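Local coordinates for protein putative glutaryl-CoA dehydrogenase (Thermus thermophilus, PDB 2EBA) that binds flavin-adenine dinucleotide and is a putative flavoprotein of the acyl-CoA dehydrogenase family, at residues W163-N168 with R208-S213. Sequence-based numbering, arbitrary orientation.
With FAD (flavin-adenine dinucleotide), chain I.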
loop_
_atom_site.group_PDB
_atom_site.type_symbol
_atom_site.label_atom_id
_atom_site.label_comp_id
_atom_site.label_asym_id
_atom_site.label_seq_id
_atom_site.Cartn_x
_atom_site.Cartn_y
_atom_site.Cartn_z
ATOM N N TRP A 163 11.903 24.340 16.582
ATOM C CA TRP A 163 12.299 23.887 15.262
ATOM C C TRP A 163 12.357 25.017 14.240
ATOM O O TRP A 163 11.844 24.864 13.162
ATOM C CB TRP A 163 11.322 22.817 14.739
ATOM C CG TRP A 163 10.996 21.682 15.692
ATOM C CD1 TRP A 163 9.789 21.421 16.270
ATOM C CD2 TRP A 163 11.901 20.691 16.193
ATOM N NE1 TRP A 163 9.885 20.333 17.105
ATOM C CE2 TRP A 163 11.171 19.868 17.078
ATOM C CE3 TRP A 163 13.255 20.421 15.983
ATOM C CZ2 TRP A 163 11.754 18.796 17.753
ATOM C CZ3 TRP A 163 13.836 19.352 16.657
ATOM C CH2 TRP A 163 13.083 18.556 17.531
ATOM N N ILE A 164 12.986 26.141 14.555
ATOM C CA ILE A 164 13.033 27.232 13.588
ATOM C C ILE A 164 14.310 27.202 12.766
ATOM O O ILE A 164 15.408 27.319 13.314
ATOM C CB ILE A 164 12.918 28.585 14.300
ATOM C CG1 ILE A 164 11.704 28.556 15.234
ATOM C CG2 ILE A 164 12.803 29.718 13.277
ATOM C CD1 ILE A 164 10.414 28.128 14.572
ATOM N N THR A 165 14.160 27.038 11.452
ATOM C CA THR A 165 15.300 27.001 10.541
ATOM C C THR A 165 15.987 28.352 10.534
ATOM O O THR A 165 15.331 29.387 10.631
ATOM C CB THR A 165 14.853 26.661 9.108
ATOM O OG1 THR A 165 14.285 25.351 9.097
ATOM C CG2 THR A 165 16.024 26.699 8.144
ATOM N N ASN A 166 17.312 28.329 10.423
ATOM C CA ASN A 166 18.118 29.545 10.425
ATOM C C ASN A 166 18.028 30.277 11.756
ATOM O O ASN A 166 18.406 31.445 11.849
ATOM C CB ASN A 166 17.676 30.497 9.303
ATOM C CG ASN A 166 18.067 29.998 7.928
ATOM O OD1 ASN A 166 18.903 29.100 7.802
ATOM N ND2 ASN A 166 17.481 30.591 6.889
ATOM N N GLY A 167 17.516 29.594 12.776
ATOM C CA GLY A 167 17.379 30.188 14.093
ATOM C C GLY A 167 18.628 30.883 14.610
ATOM O O GLY A 167 18.539 31.998 15.130
ATOM N N ASN A 168 19.790 30.239 14.471
ATOM C CA ASN A 168 21.061 30.818 14.928
ATOM C C ASN A 168 21.877 31.576 13.869
ATOM O O ASN A 168 22.966 32.071 14.161
ATOM C CB ASN A 168 21.956 29.740 15.553
ATOM C CG ASN A 168 21.536 29.387 16.953
ATOM O OD1 ASN A 168 20.468 28.822 17.169
ATOM N ND2 ASN A 168 22.373 29.726 17.919
ATOM N N ARG A 208 20.509 17.489 8.667
ATOM C CA ARG A 208 21.705 17.865 9.411
ATOM C C ARG A 208 22.510 19.006 8.794
ATOM O O ARG A 208 23.230 19.710 9.506
ATOM C CB ARG A 208 22.586 16.640 9.619
ATOM C CG ARG A 208 21.996 15.666 10.623
ATOM C CD ARG A 208 22.797 14.386 10.699
ATOM N NE ARG A 208 24.160 14.589 11.173
ATOM C CZ ARG A 208 24.488 14.932 12.420
ATOM N NH1 ARG A 208 23.557 15.118 13.344
ATOM N NH2 ARG A 208 25.757 15.096 12.742
ATOM N N ALA A 209 22.395 19.175 7.476
ATOM C CA ALA A 209 23.075 20.261 6.774
ATOM C C ALA A 209 22.106 21.443 6.804
ATOM O O ALA A 209 21.566 21.854 5.775
ATOM C CB ALA A 209 23.372 19.859 5.340
ATOM N N SER A 210 21.876 21.967 8.000
ATOM C CA SER A 210 20.955 23.074 8.207
ATOM C C SER A 210 20.925 23.396 9.686
ATOM O O SER A 210 21.150 22.511 10.513
ATOM C CB SER A 210 19.546 22.678 7.749
ATOM O OG SER A 210 18.550 23.514 8.320
ATOM N N VAL A 211 20.661 24.652 10.035
ATOM C CA VAL A 211 20.593 24.988 11.448
ATOM C C VAL A 211 19.138 25.127 11.890
ATOM O O VAL A 211 18.327 25.793 11.243
ATOM C CB VAL A 211 21.469 26.267 11.805
ATOM C CG1 VAL A 211 22.394 26.610 10.633
ATOM C CG2 VAL A 211 20.595 27.453 12.231
ATOM N N THR A 212 18.816 24.431 12.977
ATOM C CA THR A 212 17.482 24.413 13.561
ATOM C C THR A 212 17.636 24.881 14.989
ATOM O O THR A 212 18.472 24.370 15.731
ATOM C CB THR A 212 16.912 23.005 13.595
ATOM O OG1 THR A 212 17.234 22.328 12.373
ATOM C CG2 THR A 212 15.403 23.058 13.781
ATOM N N SER A 213 16.817 25.841 15.391
ATOM C CA SER A 213 16.945 26.385 16.726
ATOM C C SER A 213 15.638 26.469 17.473
ATOM O O SER A 213 14.564 26.192 16.943
ATOM C CB SER A 213 17.559 27.781 16.638
ATOM O OG SER A 213 18.628 27.800 15.711
HETATM P PA FAD I . 2.319 17.745 15.850
HETATM O O1A FAD I . 2.013 17.390 17.289
HETATM O O2A FAD I . 1.706 18.965 15.210
HETATM O O5B FAD I . 2.015 16.426 14.959
HETATM C C5B FAD I . 2.341 15.177 15.281
HETATM C C4B FAD I . 1.640 14.043 14.578
HETATM O O4B FAD I . 0.071 14.299 14.586
HETATM C C3B FAD I . 1.706 14.372 12.990
HETATM O O3B FAD I . 1.521 13.106 12.366
HETATM C C2B FAD I . 0.421 15.082 12.503
HETATM O O2B FAD I . 0.005 14.653 11.263
HETATM C C1B FAD I . -0.575 14.472 13.457
HETATM N N9A FAD I . -1.683 15.509 13.615
HETATM C C8A FAD I . -1.543 16.729 14.109
HETATM N N7A FAD I . -2.792 17.306 14.099
HETATM C C5A FAD I . -3.692 16.412 13.604
HETATM C C6A FAD I . -5.105 16.432 13.359
HETATM N N6A FAD I . -5.847 17.522 13.620
HETATM N N1A FAD I . -5.711 15.315 12.837
HETATM C C2A FAD I . -4.991 14.189 12.551
HETATM N N3A FAD I . -3.637 14.145 12.776
HETATM C C4A FAD I . -2.975 15.238 13.309
HETATM N N1 FAD I . 8.308 25.575 11.834
HETATM C C2 FAD I . 8.361 26.923 11.565
HETATM O O2 FAD I . 7.406 27.659 11.867
HETATM N N3 FAD I . 9.469 27.462 10.969
HETATM C C4 FAD I . 10.542 26.670 10.633
HETATM O O4 FAD I . 11.547 27.184 10.103
HETATM C C4X FAD I . 10.509 25.286 10.903
HETATM N N5 FAD I . 11.580 24.472 10.598
HETATM C C5X FAD I . 11.569 23.130 10.894
HETATM C C6 FAD I . 12.703 22.330 10.600
HETATM C C7 FAD I . 12.713 20.951 10.929
HETATM C C7M FAD I . 13.965 20.165 10.600
HETATM C C8 FAD I . 11.568 20.358 11.550
HETATM C C8M FAD I . 11.494 18.896 11.939
HETATM C C9 FAD I . 10.447 21.156 11.835
HETATM C C9A FAD I . 10.412 22.556 11.523
HETATM N N10 FAD I . 9.313 23.389 11.820
HETATM C C10 FAD I . 9.354 24.732 11.525
HETATM C "C1'" FAD I . 8.103 22.875 12.479
HETATM C "C2'" FAD I . 7.276 21.947 11.639
HETATM O "O2'" FAD I . 6.437 22.712 10.787
HETATM C "C3'" FAD I . 6.522 21.057 12.583
HETATM O "O3'" FAD I . 7.376 19.971 12.931
HETATM C "C4'" FAD I . 5.230 20.488 12.009
HETATM O "O4'" FAD I . 4.177 21.453 12.090
HETATM C "C5'" FAD I . 4.804 19.254 12.780
HETATM O "O5'" FAD I . 4.268 19.632 14.032
HETATM P P FAD I . 4.818 19.104 15.463
HETATM O O1P FAD I . 6.239 18.641 15.366
HETATM O O2P FAD I . 4.524 20.186 16.474
HETATM O O3P FAD I . 3.929 17.795 15.712
HETATM O O HOH W 1 16.262 23.430 10.003
HETATM O O HOH W 2 20.328 26.474 7.582
#
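The carbonyl oxygen of I164 is gripped by two backbone amides that come in from opposite faces of its plane: S213 N across the strands, at 2.9 Å, and G167 N from within the type II turn I164-G167. In return, I164 N gives a nearly straight bond (167°) to S213 O, which completes an antiparallel hydrogen-bonded pair. T165 and T212 form the following non-hydrogen-bonded pair, and N166 N reaches V211 O just beyond it.

Past the turn, S213 OG donates to N168 OD1 at 2.6 Å, in the carbonyl plane and on a lone pair. With chi1 of S213 at -43°, OG lies beside its own backbone N and over G167, whose CA is 3.1 Å away. V211 CG2 packs against the backbone of the turn and of the residue after it, 3.7 Å from both N166 CA and N168 N.

On the other face, one water joins T165 OG1, S210 OG and T212 OG1, and T212 OG1 is also bonded to K204. A second water bridges N166 OD1 and V211 N. The methyl CG2 of T212 sits at the edge of the W163 indole, near its plane, and touches W163 CA at 3.5 Å.

Residues W163-T165 face the flavin. T165 N donates to FAD O4 at 2.9 Å, I164 CD1 lies 3.8 Å from FAD N3, and W163 CB rests near FAD C9A. The bond to O4 could help polarise the flavin carbonyl.

Opposite the single residue S213 the other strand places two, W163 and I164, a G1 beta bulge at the corner of strand 154-165, and this bulge, in the beta-rich middle domain of the acyl-CoA dehydrogenase fold, forms one wall of the flavin site.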